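AA9 family lytic polysaccharide monooxygenase D (Myceliophthora thermophila, PDB 5UFV) cleaves cellulose oxidatively at its copper site, using a reductant together with oxygen or hydrogen peroxide, and yields C1-oxidised chain ends. Local coordinates at residues Ala183-Tyr196 with Glu216-Thr228. Sequence-based numbering, arbitrary orientation.
Sequences AEPAASYKAAIPGY and EYKIPGPPVFKGT
In the beta-sandwich of this AA9 monooxygenase, the proline-rich C-terminal tail, 216-228, runs along the loop and edge strand of 183-196, where Phe-225 packs against both Pro-185 and Tyr-189. CB of Pro-185 lies over the middle of the Phe-225 ring, 3.8 Å from its centroid, a CH-pi contact, while the backbone N of Gly-227 covers the opposite face. Phe-225 turns an edge to the face of Tyr-189 in a T-shaped pair, centroids 5.5 Å apart and planes at 64°. The phenylalanine reaches both partners because its CG stands anti to the backbone N (chi1 -176°). Replacing Phe-225 by alanine would probably leave the Pro-185 ring and one face of Tyr-189 without their aromatic partner, opening a gap between the two segments.

Pro-223 borders the same tyrosine: its O lies in the ring plane, 3.4 Å from Tyr-189 CD1. Next along, CG of Pro-222 rests 3.5 Å from O of Tyr-189 and also meets the methyl of Ala-191. A water accepts from N of Gly-221 and donates to O of Tyr-196; a second, between O of Tyr-189 and O of Pro-223, sits too close to the former for its bonding to be certain. Tyr-196 sets its ring edge against Pro-220, CE1 to CB 4.0 Å, and its hydroxyl is hydrogen-bonded to Glu-156 on strand 149-159. Lys-103 binds the carbonyls of Pro-220 and Pro-222, fastening the tail to strand 101-107. The whole exemplifies an irregular terminal segment laid against the edge of a beta-sandwich, joined by proline-aromatic packing and at least one bridging water.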
ATOM      1  N   ALA A 183      14.624  14.300  -8.159  1.00 63.44           N
ATOM      2  CA  ALA A 183      14.329  12.993  -8.692  1.00 63.33           C
ATOM      3  C   ALA A 183      12.810  12.827  -8.866  1.00 63.23           C
ATOM      4  O   ALA A 183      12.010  13.162  -7.976  1.00 59.11           O
ATOM      5  CB  ALA A 183      14.907  11.905  -7.797  1.00 62.45           C
ATOM      6  N   GLU A 184      12.449  12.369 -10.062  1.00 64.84           N
ATOM      7  CA  GLU A 184      11.107  11.974 -10.402  1.00 63.70           C
ATOM      8  C   GLU A 184      11.196  10.629 -11.111  1.00 58.23           C
ATOM      9  O   GLU A 184      12.067  10.410 -11.943  1.00 56.84           O
ATOM     10  CB  GLU A 184      10.421  13.035 -11.268  1.00 71.46           C
ATOM     11  CG  GLU A 184       9.788  14.160 -10.435  1.00 79.75           C
ATOM     12  CD  GLU A 184       8.496  14.735 -11.026  1.00 85.88           C
ATOM     13  OE1 GLU A 184       8.301  14.671 -12.269  1.00 89.79           O
ATOM     14  OE2 GLU A 184       7.671  15.261 -10.238  1.00 84.10           O
ATOM     15  N   PRO A 185      10.327   9.690 -10.731  1.00 53.81           N
ATOM     16  CA  PRO A 185      10.407   8.405 -11.403  1.00 52.56           C
ATOM     17  C   PRO A 185      10.008   8.490 -12.869  1.00 50.49           C
ATOM     18  O   PRO A 185       9.072   9.194 -13.218  1.00 49.68           O
ATOM     19  CB  PRO A 185       9.434   7.517 -10.608  1.00 50.76           C
ATOM     20  CG  PRO A 185       8.637   8.436  -9.746  1.00 49.80           C
ATOM     21  CD  PRO A 185       9.459   9.657  -9.539  1.00 50.74           C
ATOM     22  N   ALA A 186      10.731   7.764 -13.703  1.00 51.72           N
ATOM     23  CA  ALA A 186      10.414   7.646 -15.117  1.00 52.94           C
ATOM     24  C   ALA A 186       9.081   6.951 -15.307  1.00 53.30           C
ATOM     25  O   ALA A 186       8.565   6.320 -14.387  1.00 54.71           O
ATOM     26  CB  ALA A 186      11.515   6.877 -15.842  1.00 53.47           C
ATOM     27  N   ALA A 187       8.535   7.063 -16.514  1.00 55.86           N
ATOM     28  CA  ALA A 187       7.226   6.491 -16.842  1.00 55.34           C
ATOM     29  C   ALA A 187       7.172   4.972 -16.609  1.00 54.64           C
ATOM     30  O   ALA A 187       6.107   4.435 -16.307  1.00 56.86           O
ATOM     31  CB  ALA A 187       6.840   6.838 -18.285  1.00 57.01           C
ATOM     32  N   SER A 188       8.312   4.291 -16.719  1.00 53.57           N
ATOM     33  CA  SER A 188       8.377   2.832 -16.503  1.00 52.37           C
ATOM     34  C   SER A 188       8.235   2.414 -15.033  1.00 48.99           C
ATOM     35  O   SER A 188       8.105   1.221 -14.728  1.00 46.41           O
ATOM     36  CB  SER A 188       9.705   2.290 -17.032  1.00 52.19           C
ATOM     37  OG  SER A 188      10.763   2.978 -16.409  1.00 51.59           O
ATOM     38  N   TYR A 189       8.311   3.391 -14.131  1.00 47.55           N
ATOM     39  CA  TYR A 189       8.145   3.154 -12.687  1.00 46.33           C
ATOM     40  C   TYR A 189       6.711   3.456 -12.245  1.00 44.83           C
ATOM     41  O   TYR A 189       6.306   3.117 -11.130  1.00 45.20           O
ATOM     42  CB  TYR A 189       9.129   4.009 -11.861  1.00 45.29           C
ATOM     43  CG  TYR A 189      10.562   3.527 -11.839  1.00 46.36           C
ATOM     44  CD1 TYR A 189      10.916   2.395 -11.128  1.00 46.57           C
ATOM     45  CD2 TYR A 189      11.575   4.218 -12.506  1.00 49.90           C
ATOM     46  CE1 TYR A 189      12.227   1.937 -11.087  1.00 47.08           C
ATOM     47  CE2 TYR A 189      12.894   3.766 -12.471  1.00 51.54           C
ATOM     48  CZ  TYR A 189      13.210   2.618 -11.757  1.00 49.47           C
ATOM     49  OH  TYR A 189      14.498   2.152 -11.693  1.00 48.95           O
ATOM     50  N   LYS A 190       5.946   4.088 -13.121  1.00 45.22           N
ATOM     51  CA  LYS A 190       4.612   4.565 -12.778  1.00 43.84           C
ATOM     52  C   LYS A 190       3.521   3.678 -13.367  1.00 42.39           C
ATOM     53  O   LYS A 190       3.722   3.073 -14.428  1.00 44.62           O
ATOM     54  CB  LYS A 190       4.412   5.988 -13.296  1.00 45.53           C
ATOM     55  CG  LYS A 190       5.200   7.050 -12.555  1.00 45.36           C
ATOM     56  CD  LYS A 190       5.314   8.287 -13.431  1.00 47.17           C
ATOM     57  CE  LYS A 190       5.478   9.557 -12.617  1.00 47.66           C
ATOM     58  NZ  LYS A 190       5.874  10.661 -13.531  1.00 48.89           N
ATOM     59  N   ALA A 191       2.384   3.624 -12.658  1.00 39.85           N
ATOM     60  CA  ALA A 191       1.160   2.915 -13.074  1.00 36.37           C
ATOM     61  C   ALA A 191      -0.097   3.667 -12.650  1.00 34.24           C
ATOM     62  O   ALA A 191      -0.070   4.530 -11.772  1.00 32.64           O
ATOM     63  CB  ALA A 191       1.121   1.545 -12.449  1.00 35.10           C
ATOM     64  N   ALA A 192      -1.198   3.326 -13.295  1.00 32.94           N
ATOM     65  CA  ALA A 192      -2.509   3.725 -12.852  1.00 32.64           C
ATOM     66  C   ALA A 192      -3.024   2.731 -11.826  1.00 30.77           C
ATOM     67  O   ALA A 192      -2.608   1.567 -11.808  1.00 29.33           O
ATOM     68  CB  ALA A 192      -3.455   3.779 -14.046  1.00 34.35           C
ATOM     69  N   ILE A 193      -3.917   3.199 -10.965  1.00 30.78           N
ATOM     70  CA  ILE A 193      -4.609   2.316 -10.023  1.00 32.04           C
ATOM     71  C   ILE A 193      -6.081   2.730  -9.965  1.00 33.16           C
ATOM     72  O   ILE A 193      -6.379   3.885  -9.648  1.00 33.70           O
ATOM     73  CB  ILE A 193      -4.051   2.430  -8.606  1.00 32.26           C
ATOM     74  CG1 ILE A 193      -2.539   2.278  -8.590  1.00 35.79           C
ATOM     75  CG2 ILE A 193      -4.643   1.359  -7.722  1.00 32.16           C
ATOM     76  CD1 ILE A 193      -1.945   2.622  -7.235  1.00 35.76           C
ATOM     77  N   PRO A 194      -7.015   1.840 -10.295  1.00 33.22           N
ATOM     78  CA  PRO A 194      -6.766   0.499 -10.847  1.00 33.83           C
ATOM     79  C   PRO A 194      -6.055   0.544 -12.188  1.00 34.10           C
ATOM     80  O   PRO A 194      -6.081   1.580 -12.850  1.00 33.84           O
ATOM     81  CB  PRO A 194      -8.182  -0.054 -11.052  1.00 33.89           C
ATOM     82  CG  PRO A 194      -9.052   1.155 -11.173  1.00 32.82           C
ATOM     83  CD  PRO A 194      -8.445   2.189 -10.285  1.00 32.47           C
ATOM     84  N   GLY A 195      -5.422  -0.567 -12.569  1.00 34.11           N
ATOM     85  CA  GLY A 195      -4.678  -0.622 -13.824  1.00 35.70           C
ATOM     86  C   GLY A 195      -3.354  -1.367 -13.775  1.00 36.78           C
ATOM     87  O   GLY A 195      -2.962  -2.010 -14.751  1.00 38.28           O
ATOM     88  N   TYR A 196      -2.651  -1.282 -12.654  1.00 35.29           N
ATOM     89  CA  TYR A 196      -1.323  -1.887 -12.563  1.00 35.46           C
ATOM     90  C   TYR A 196      -1.301  -3.422 -12.646  1.00 35.36           C
ATOM     91  O   TYR A 196      -0.235  -4.032 -12.840  1.00 33.93           O
ATOM     92  CB  TYR A 196      -0.615  -1.418 -11.283  1.00 34.53           C
ATOM     93  CG  TYR A 196      -1.086  -2.060  -9.995  1.00 34.09           C
ATOM     94  CD1 TYR A 196      -0.490  -3.220  -9.521  1.00 33.78           C
ATOM     95  CD2 TYR A 196      -2.102  -1.487  -9.237  1.00 35.00           C
ATOM     96  CE1 TYR A 196      -0.901  -3.800  -8.345  1.00 34.13           C
ATOM     97  CE2 TYR A 196      -2.523  -2.061  -8.048  1.00 34.92           C
ATOM     98  CZ  TYR A 196      -1.914  -3.225  -7.602  1.00 35.38           C
ATOM     99  OH  TYR A 196      -2.318  -3.825  -6.416  1.00 34.99           O
ATOM    100  N   GLU A 216       7.487 -19.343  -5.923  1.00 50.04           N
ATOM    101  CA  GLU A 216       8.071 -18.002  -5.976  1.00 51.27           C
ATOM    102  C   GLU A 216       6.870 -17.147  -6.221  1.00 45.45           C
ATOM    103  O   GLU A 216       5.924 -17.620  -6.819  1.00 43.89           O
ATOM    104  CB  GLU A 216       9.045 -17.834  -7.149  1.00 56.77           C
ATOM    105  CG  GLU A 216      10.244 -18.785  -7.154  1.00 64.36           C
ATOM    106  CD  GLU A 216      10.711 -19.214  -8.573  1.00 72.26           C
ATOM    107  OE1 GLU A 216      10.440 -18.494  -9.577  1.00 68.85           O
ATOM    108  OE2 GLU A 216      11.365 -20.291  -8.691  1.00 75.70           O
ATOM    109  N   TYR A 217       6.893 -15.910  -5.745  1.00 41.72           N
ATOM    110  CA  TYR A 217       5.819 -14.962  -6.010  1.00 37.20           C
ATOM    111  C   TYR A 217       6.432 -13.713  -6.596  1.00 37.04           C
ATOM    112  O   TYR A 217       7.281 -13.084  -5.977  1.00 36.36           O
ATOM    113  CB  TYR A 217       5.059 -14.632  -4.720  1.00 35.42           C
ATOM    114  CG  TYR A 217       3.894 -13.685  -4.920  1.00 32.78           C
ATOM    115  CD1 TYR A 217       2.722 -14.123  -5.472  1.00 31.46           C
ATOM    116  CD2 TYR A 217       3.992 -12.351  -4.570  1.00 31.56           C
ATOM    117  CE1 TYR A 217       1.665 -13.265  -5.672  1.00 31.37           C
ATOM    118  CE2 TYR A 217       2.943 -11.467  -4.765  1.00 31.90           C
ATOM    119  CZ  TYR A 217       1.766 -11.929  -5.307  1.00 32.02           C
ATOM    120  OH  TYR A 217       0.707 -11.055  -5.518  1.00 30.23           O
ATOM    121  N   LYS A 218       6.023 -13.367  -7.805  1.00 39.22           N
ATOM    122  CA  LYS A 218       6.394 -12.088  -8.397  1.00 41.74           C
ATOM    123  C   LYS A 218       5.423 -11.001  -7.843  1.00 41.22           C
ATOM    124  O   LYS A 218       4.199 -11.067  -8.030  1.00 42.33           O
ATOM    125  CB  LYS A 218       6.336 -12.199  -9.926  1.00 43.64           C
ATOM    126  CG  LYS A 218       6.619 -10.918 -10.680  1.00 47.76           C
ATOM    127  CD  LYS A 218       8.064 -10.462 -10.530  1.00 54.27           C
ATOM    128  CE  LYS A 218       8.288  -9.065 -11.135  1.00 58.03           C
ATOM    129  NZ  LYS A 218       7.966  -8.979 -12.602  1.00 58.64           N
ATOM    130  N   ILE A 219       5.965 -10.002  -7.165  1.00 37.87           N
ATOM    131  CA  ILE A 219       5.135  -8.923  -6.647  1.00 35.61           C
ATOM    132  C   ILE A 219       4.567  -8.077  -7.813  1.00 35.13           C
ATOM    133  O   ILE A 219       5.287  -7.670  -8.723  1.00 35.31           O
ATOM    134  CB  ILE A 219       5.916  -8.078  -5.608  1.00 34.80           C
ATOM    135  CG1 ILE A 219       6.334  -8.964  -4.425  1.00 33.68           C
ATOM    136  CG2 ILE A 219       5.061  -6.952  -5.043  1.00 35.59           C
ATOM    137  CD1 ILE A 219       7.268  -8.299  -3.437  1.00 33.17           C
ATOM    138  N   PRO A 220       3.256  -7.828  -7.802  1.00 34.25           N
ATOM    139  CA  PRO A 220       2.668  -7.057  -8.905  1.00 33.73           C
ATOM    140  C   PRO A 220       3.065  -5.596  -8.912  1.00 33.00           C
ATOM    141  O   PRO A 220       3.588  -5.086  -7.927  1.00 31.40           O
ATOM    142  CB  PRO A 220       1.167  -7.182  -8.683  1.00 33.49           C
ATOM    143  CG  PRO A 220       0.994  -7.626  -7.282  1.00 33.33           C
ATOM    144  CD  PRO A 220       2.239  -8.358  -6.877  1.00 33.72           C
ATOM    145  N   GLY A 221       2.817  -4.945 -10.041  1.00 32.93           N
ATOM    146  CA  GLY A 221       3.192  -3.560 -10.251  1.00 33.93           C
ATOM    147  C   GLY A 221       4.626  -3.439 -10.765  1.00 36.03           C
ATOM    148  O   GLY A 221       5.328  -4.443 -10.871  1.00 34.95           O
ATOM    149  N   PRO A 222       5.071  -2.202 -11.057  1.00 36.75           N
ATOM    150  CA  PRO A 222       6.394  -1.919 -11.583  1.00 38.07           C
ATOM    151  C   PRO A 222       7.474  -2.094 -10.532  1.00 39.38           C
ATOM    152  O   PRO A 222       7.153  -2.150  -9.355  1.00 38.62           O
ATOM    153  CB  PRO A 222       6.313  -0.434 -12.004  1.00 38.47           C
ATOM    154  CG  PRO A 222       4.878  -0.043 -11.879  1.00 38.65           C
ATOM    155  CD  PRO A 222       4.294  -0.968 -10.859  1.00 36.83           C
ATOM    156  N   PRO A 223       8.758  -2.158 -10.954  1.00 41.49           N
ATOM    157  CA  PRO A 223       9.868  -2.194 -10.001  1.00 41.00           C
ATOM    158  C   PRO A 223       9.788  -1.033  -9.046  1.00 39.86           C
ATOM    159  O   PRO A 223       9.237  -0.005  -9.390  1.00 39.95           O
ATOM    160  CB  PRO A 223      11.117  -2.021 -10.883  1.00 43.61           C
ATOM    161  CG  PRO A 223      10.622  -1.540 -12.211  1.00 44.92           C
ATOM    162  CD  PRO A 223       9.229  -2.072 -12.350  1.00 43.13           C
ATOM    163  N   VAL A 224      10.361  -1.188  -7.865  1.00 39.75           N
ATOM    164  CA  VAL A 224      10.364  -0.125  -6.868  1.00 38.72           C
ATOM    165  C   VAL A 224      11.249   1.043  -7.286  1.00 39.25           C
ATOM    166  O   VAL A 224      12.367   0.833  -7.736  1.00 39.84           O
ATOM    167  CB  VAL A 224      10.896  -0.650  -5.517  1.00 39.79           C
ATOM    168  CG1 VAL A 224      11.031   0.478  -4.487  1.00 39.77           C
ATOM    169  CG2 VAL A 224      10.003  -1.775  -4.997  1.00 38.64           C
ATOM    170  N   PHE A 225      10.768   2.265  -7.066  1.00 39.06           N
ATOM    171  CA  PHE A 225      11.588   3.457  -7.248  1.00 40.96           C
ATOM    172  C   PHE A 225      12.471   3.765  -6.042  1.00 44.65           C
ATOM    173  O   PHE A 225      11.967   3.966  -4.942  1.00 46.33           O
ATOM    174  CB  PHE A 225      10.700   4.655  -7.529  1.00 40.17           C
ATOM    175  CG  PHE A 225      11.458   5.900  -7.812  1.00 39.76           C
ATOM    176  CD1 PHE A 225      12.356   5.946  -8.856  1.00 42.55           C
ATOM    177  CD2 PHE A 225      11.297   7.011  -7.025  1.00 39.38           C
ATOM    178  CE1 PHE A 225      13.085   7.095  -9.122  1.00 44.31           C
ATOM    179  CE2 PHE A 225      12.014   8.164  -7.272  1.00 41.30           C
ATOM    180  CZ  PHE A 225      12.905   8.213  -8.329  1.00 43.75           C
ATOM    181  N   LYS A 226      13.782   3.843  -6.270  1.00 51.28           N
ATOM    182  CA  LYS A 226      14.793   3.992  -5.202  1.00 56.73           C
ATOM    183  C   LYS A 226      15.326   5.416  -5.018  1.00 57.38           C
ATOM    184  O   LYS A 226      15.865   5.741  -3.962  1.00 55.02           O
ATOM    185  CB  LYS A 226      16.012   3.113  -5.501  1.00 60.44           C
ATOM    186  CG  LYS A 226      15.721   1.640  -5.697  1.00 62.85           C
ATOM    187  CD  LYS A 226      15.535   0.899  -4.375  1.00 63.88           C
ATOM    188  CE  LYS A 226      15.368  -0.598  -4.648  1.00 64.84           C
ATOM    189  NZ  LYS A 226      15.474  -1.466  -3.444  1.00 64.16           N
ATOM    190  N   GLY A 227      15.225   6.238  -6.057  1.00 61.52           N
ATOM    191  CA  GLY A 227      15.740   7.601  -6.022  1.00 63.79           C
ATOM    192  C   GLY A 227      17.211   7.616  -6.349  1.00 68.92           C
ATOM    193  O   GLY A 227      17.636   7.077  -7.379  1.00 69.08           O
ATOM    194  N   THR A 228      17.991   8.204  -5.446  1.00 75.02           N
ATOM    195  CA  THR A 228      19.408   8.489  -5.692  1.00 78.26           C
ATOM    196  C   THR A 228      20.306   8.028  -4.529  1.00 78.95           C
ATOM    197  O   THR A 228      20.397   6.833  -4.219  1.00 73.94           O
ATOM    198  CB  THR A 228      19.603  10.006  -5.941  1.00 77.91           C
ATOM    199  OG1 THR A 228      19.034  10.760  -4.863  1.00 73.14           O
ATOM    200  CG2 THR A 228      18.912  10.432  -7.221  1.00 77.43           C
TER
HETATM  201  O   HOH W   1       7.205   1.695  -9.416  1.00 39.88           O
HETATM  202  O   HOH W   2      15.046   3.363  -8.549  1.00 39.90           O
HETATM  203  O   HOH W   3       1.083  -6.193 -11.974  1.00 27.76           O